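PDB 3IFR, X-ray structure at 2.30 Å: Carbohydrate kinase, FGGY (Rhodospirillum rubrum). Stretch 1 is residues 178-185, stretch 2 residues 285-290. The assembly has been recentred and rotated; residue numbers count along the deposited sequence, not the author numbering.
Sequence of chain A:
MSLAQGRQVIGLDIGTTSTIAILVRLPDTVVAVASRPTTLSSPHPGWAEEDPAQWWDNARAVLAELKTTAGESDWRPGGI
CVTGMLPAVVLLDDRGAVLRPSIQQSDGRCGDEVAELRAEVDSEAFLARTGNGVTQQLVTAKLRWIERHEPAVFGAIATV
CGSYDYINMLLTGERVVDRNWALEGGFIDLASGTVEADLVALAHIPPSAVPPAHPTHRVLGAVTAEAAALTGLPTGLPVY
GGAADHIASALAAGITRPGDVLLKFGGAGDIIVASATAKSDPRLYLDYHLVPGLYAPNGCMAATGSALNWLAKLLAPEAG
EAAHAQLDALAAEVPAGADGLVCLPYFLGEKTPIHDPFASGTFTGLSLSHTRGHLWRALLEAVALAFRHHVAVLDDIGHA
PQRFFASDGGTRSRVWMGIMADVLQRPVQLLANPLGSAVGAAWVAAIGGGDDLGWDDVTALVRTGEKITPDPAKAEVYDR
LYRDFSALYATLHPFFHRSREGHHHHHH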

# COMPACT_ATOMS: atom_id res chain seq x y z
N ASP A 178 1.35 15.53 -2.72
CA ASP A 178 2.42 14.55 -2.81
C ASP A 178 2.63 14.19 -4.30
O ASP A 178 1.64 13.95 -5.04
CB ASP A 178 1.99 13.31 -2.03
CG ASP A 178 3.07 12.26 -1.88
OD1 ASP A 178 4.20 12.44 -2.37
OD2 ASP A 178 2.76 11.22 -1.25
N ARG A 179 3.90 14.20 -4.72
CA ARG A 179 4.31 13.60 -5.98
C ARG A 179 3.59 12.26 -6.18
O ARG A 179 3.18 11.92 -7.27
CB ARG A 179 5.84 13.29 -5.97
CG ARG A 179 6.82 14.48 -6.10
CD ARG A 179 8.31 14.01 -6.33
NE ARG A 179 8.79 13.10 -5.27
CZ ARG A 179 10.03 12.59 -5.17
NH1 ARG A 179 10.33 11.79 -4.17
NH2 ARG A 179 10.96 12.89 -6.06
N ASN A 180 3.52 11.47 -5.12
CA ASN A 180 3.03 10.11 -5.30
C ASN A 180 1.51 10.06 -5.53
O ASN A 180 1.01 9.21 -6.27
CB ASN A 180 3.45 9.26 -4.10
CG ASN A 180 4.80 8.55 -4.31
OD1 ASN A 180 5.11 8.06 -5.42
ND2 ASN A 180 5.59 8.47 -3.24
N TRP A 181 0.78 10.97 -4.88
CA TRP A 181 -0.63 11.11 -5.19
C TRP A 181 -0.78 11.44 -6.70
O TRP A 181 -1.57 10.80 -7.42
CB TRP A 181 -1.28 12.17 -4.29
CG TRP A 181 -2.72 12.32 -4.56
CD1 TRP A 181 -3.74 11.60 -4.00
CD2 TRP A 181 -3.32 13.23 -5.48
NE1 TRP A 181 -4.94 12.01 -4.53
CE2 TRP A 181 -4.71 13.01 -5.44
CE3 TRP A 181 -2.82 14.22 -6.35
CZ2 TRP A 181 -5.61 13.73 -6.24
CZ3 TRP A 181 -3.71 14.93 -7.12
CH2 TRP A 181 -5.08 14.68 -7.08
N ALA A 182 0.01 12.40 -7.18
CA ALA A 182 -0.07 12.82 -8.57
C ALA A 182 0.37 11.73 -9.58
O ALA A 182 -0.19 11.59 -10.66
CB ALA A 182 0.72 14.13 -8.78
N LEU A 183 1.38 10.95 -9.21
CA LEU A 183 1.87 9.85 -10.02
C LEU A 183 0.88 8.68 -10.03
O LEU A 183 0.47 8.19 -11.08
CB LEU A 183 3.20 9.38 -9.44
CG LEU A 183 4.37 8.90 -10.31
CD1 LEU A 183 5.03 7.59 -9.69
CD2 LEU A 183 4.00 8.71 -11.75
N GLU A 184 0.49 8.19 -8.86
CA GLU A 184 -0.50 7.14 -8.88
C GLU A 184 -1.71 7.67 -9.61
O GLU A 184 -2.34 6.96 -10.38
CB GLU A 184 -0.85 6.64 -7.47
CG GLU A 184 0.34 5.93 -6.82
CD GLU A 184 -0.07 5.01 -5.71
OE1 GLU A 184 -1.22 4.56 -5.65
OE2 GLU A 184 0.79 4.73 -4.90
N GLY A 185 -2.00 8.95 -9.40
CA GLY A 185 -3.18 9.58 -9.95
C GLY A 185 -3.24 9.78 -11.47
O GLY A 185 -4.33 9.94 -12.00
N TYR A 285 3.07 -1.61 -10.40
CA TYR A 285 2.85 -0.16 -10.41
C TYR A 285 4.06 0.59 -9.84
O TYR A 285 4.77 0.07 -9.00
CB TYR A 285 1.62 0.21 -9.58
CG TYR A 285 0.64 -0.94 -9.34
CD1 TYR A 285 -0.25 -1.34 -10.33
CD2 TYR A 285 0.60 -1.61 -8.10
CE1 TYR A 285 -1.16 -2.40 -10.11
CE2 TYR A 285 -0.30 -2.66 -7.87
CZ TYR A 285 -1.17 -3.05 -8.88
OH TYR A 285 -2.05 -4.09 -8.68
N LEU A 286 4.26 1.83 -10.25
CA LEU A 286 5.36 2.59 -9.75
C LEU A 286 4.98 3.72 -8.76
O LEU A 286 3.89 4.30 -8.84
CB LEU A 286 6.17 3.10 -10.93
CG LEU A 286 7.55 3.71 -10.76
CD1 LEU A 286 8.62 2.75 -10.16
CD2 LEU A 286 7.98 4.24 -12.12
N ASP A 287 5.91 4.00 -7.84
CA ASP A 287 5.80 5.12 -6.90
C ASP A 287 7.20 5.65 -6.71
O ASP A 287 8.17 4.95 -6.99
CB ASP A 287 5.29 4.66 -5.53
CG ASP A 287 3.78 4.54 -5.45
OD1 ASP A 287 3.20 3.48 -5.77
OD2 ASP A 287 3.16 5.51 -4.97
N TYR A 288 7.33 6.88 -6.19
CA TYR A 288 8.61 7.33 -5.70
C TYR A 288 8.80 6.75 -4.31
O TYR A 288 7.84 6.64 -3.56
CB TYR A 288 8.66 8.84 -5.61
CG TYR A 288 8.62 9.52 -6.96
CD1 TYR A 288 9.78 9.73 -7.68
CD2 TYR A 288 7.41 9.96 -7.50
CE1 TYR A 288 9.74 10.35 -8.92
CE2 TYR A 288 7.37 10.59 -8.73
CZ TYR A 288 8.53 10.77 -9.43
OH TYR A 288 8.48 11.38 -10.65
N HIS A 289 10.03 6.36 -3.95
CA HIS A 289 10.25 6.02 -2.56
C HIS A 289 10.22 7.28 -1.71
O HIS A 289 10.29 8.39 -2.24
CB HIS A 289 11.60 5.36 -2.39
CG HIS A 289 11.70 4.53 -1.16
ND1 HIS A 289 12.30 3.28 -1.15
CD2 HIS A 289 11.26 4.74 0.10
CE1 HIS A 289 12.24 2.77 0.07
NE2 HIS A 289 11.59 3.63 0.83
N LEU A 290 10.12 7.15 -0.39
CA LEU A 290 10.29 8.32 0.47
C LEU A 290 11.77 8.65 0.47
O LEU A 290 12.16 9.82 0.46
CB LEU A 290 9.78 8.09 1.89
CG LEU A 290 8.36 7.53 2.04
CD1 LEU A 290 7.90 7.45 3.49
CD2 LEU A 290 7.41 8.39 1.23

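How do a helix and an irregular segment more than a hundred residues away in the chain come to fit together? Stretch 1 runs into a helix that begins at Arg-179, while stretch 2 has no regular helix or strand, and the two approach most closely in backbone terms at Asn-180 and Asp-287, whose CA atoms lie 5.9 Å apart. Asp-178 prepares the helix rather than the contact. From the N-cap position Asp-178 OD1 accepts a hydrogen bond from Asn-180 N at 3.0 Å, nearly straight at 177°, satisfying an amide that has no earlier helical carbonyl to bond. Backbone bonds such as Leu-183 N to Arg-179 O at 2.8 Å continue the helix from there.

What does Arg-179 find on the other side? Its CA-to-CB bond points toward stretch 2, and its guanidinium lies flat on the ring of Tyr-288, with centres 4.2 Å apart and planes only 12° from parallel. Arg-179 CZ sits over the ring face, 4.2 Å from the centroid of Tyr-288, where the positive charge meets the pi electrons in a cation-pi interaction. The aliphatic part of the chain adds a CH-pi contact, Arg-179 CD standing 4.3 Å from the Tyr-288 ring centroid and almost on the ring normal. One side chain thus offers the ring both charge and hydrocarbon, and Tyr-288 is the residue most covered by the opposing stretch.

Why is Asn-180 so well suited to a segment without regular structure? Its amide can accept and donate at once, and it does both with the backbone of a single residue. Tyr-288 N donates to Asn-180 OD1 at 2.6 Å, and Asn-180 ND2 donates to Tyr-288 O at 2.9 Å, with angles of 152° and 163°. The side chain therefore serves the NH and CO of Tyr-288 much as a neighbouring strand might, pinning the loop to the helix. Asn-180 OD1 also lies near the plane of the Tyr-288 ring, at its edge, 3.6 Å from Tyr-288 CD2.

What follows one turn further along the helix? Trp-181 points away and Ala-182 is out of reach, so the next contact falls to Leu-183, whose CA-to-CB bond again points toward stretch 2. Leu-183 CG comes within 3.8 Å of Tyr-288 CE2, an apolar meeting, while Leu-183 CD1 packs 3.6 Å from Leu-286 O and 3.8 Å from Asp-287 CA, covering the loop backbone with hydrocarbon.

How can two acidic residues meet at the end of this contact? Glu-184 OE2 and Asp-287 OD2 are just 2.5 Å apart, although both side chains would normally carry negative charge. At this distance whether a proton lies between them stays open. Asp-287 OD1 is hydrogen-bonded elsewhere in the structure.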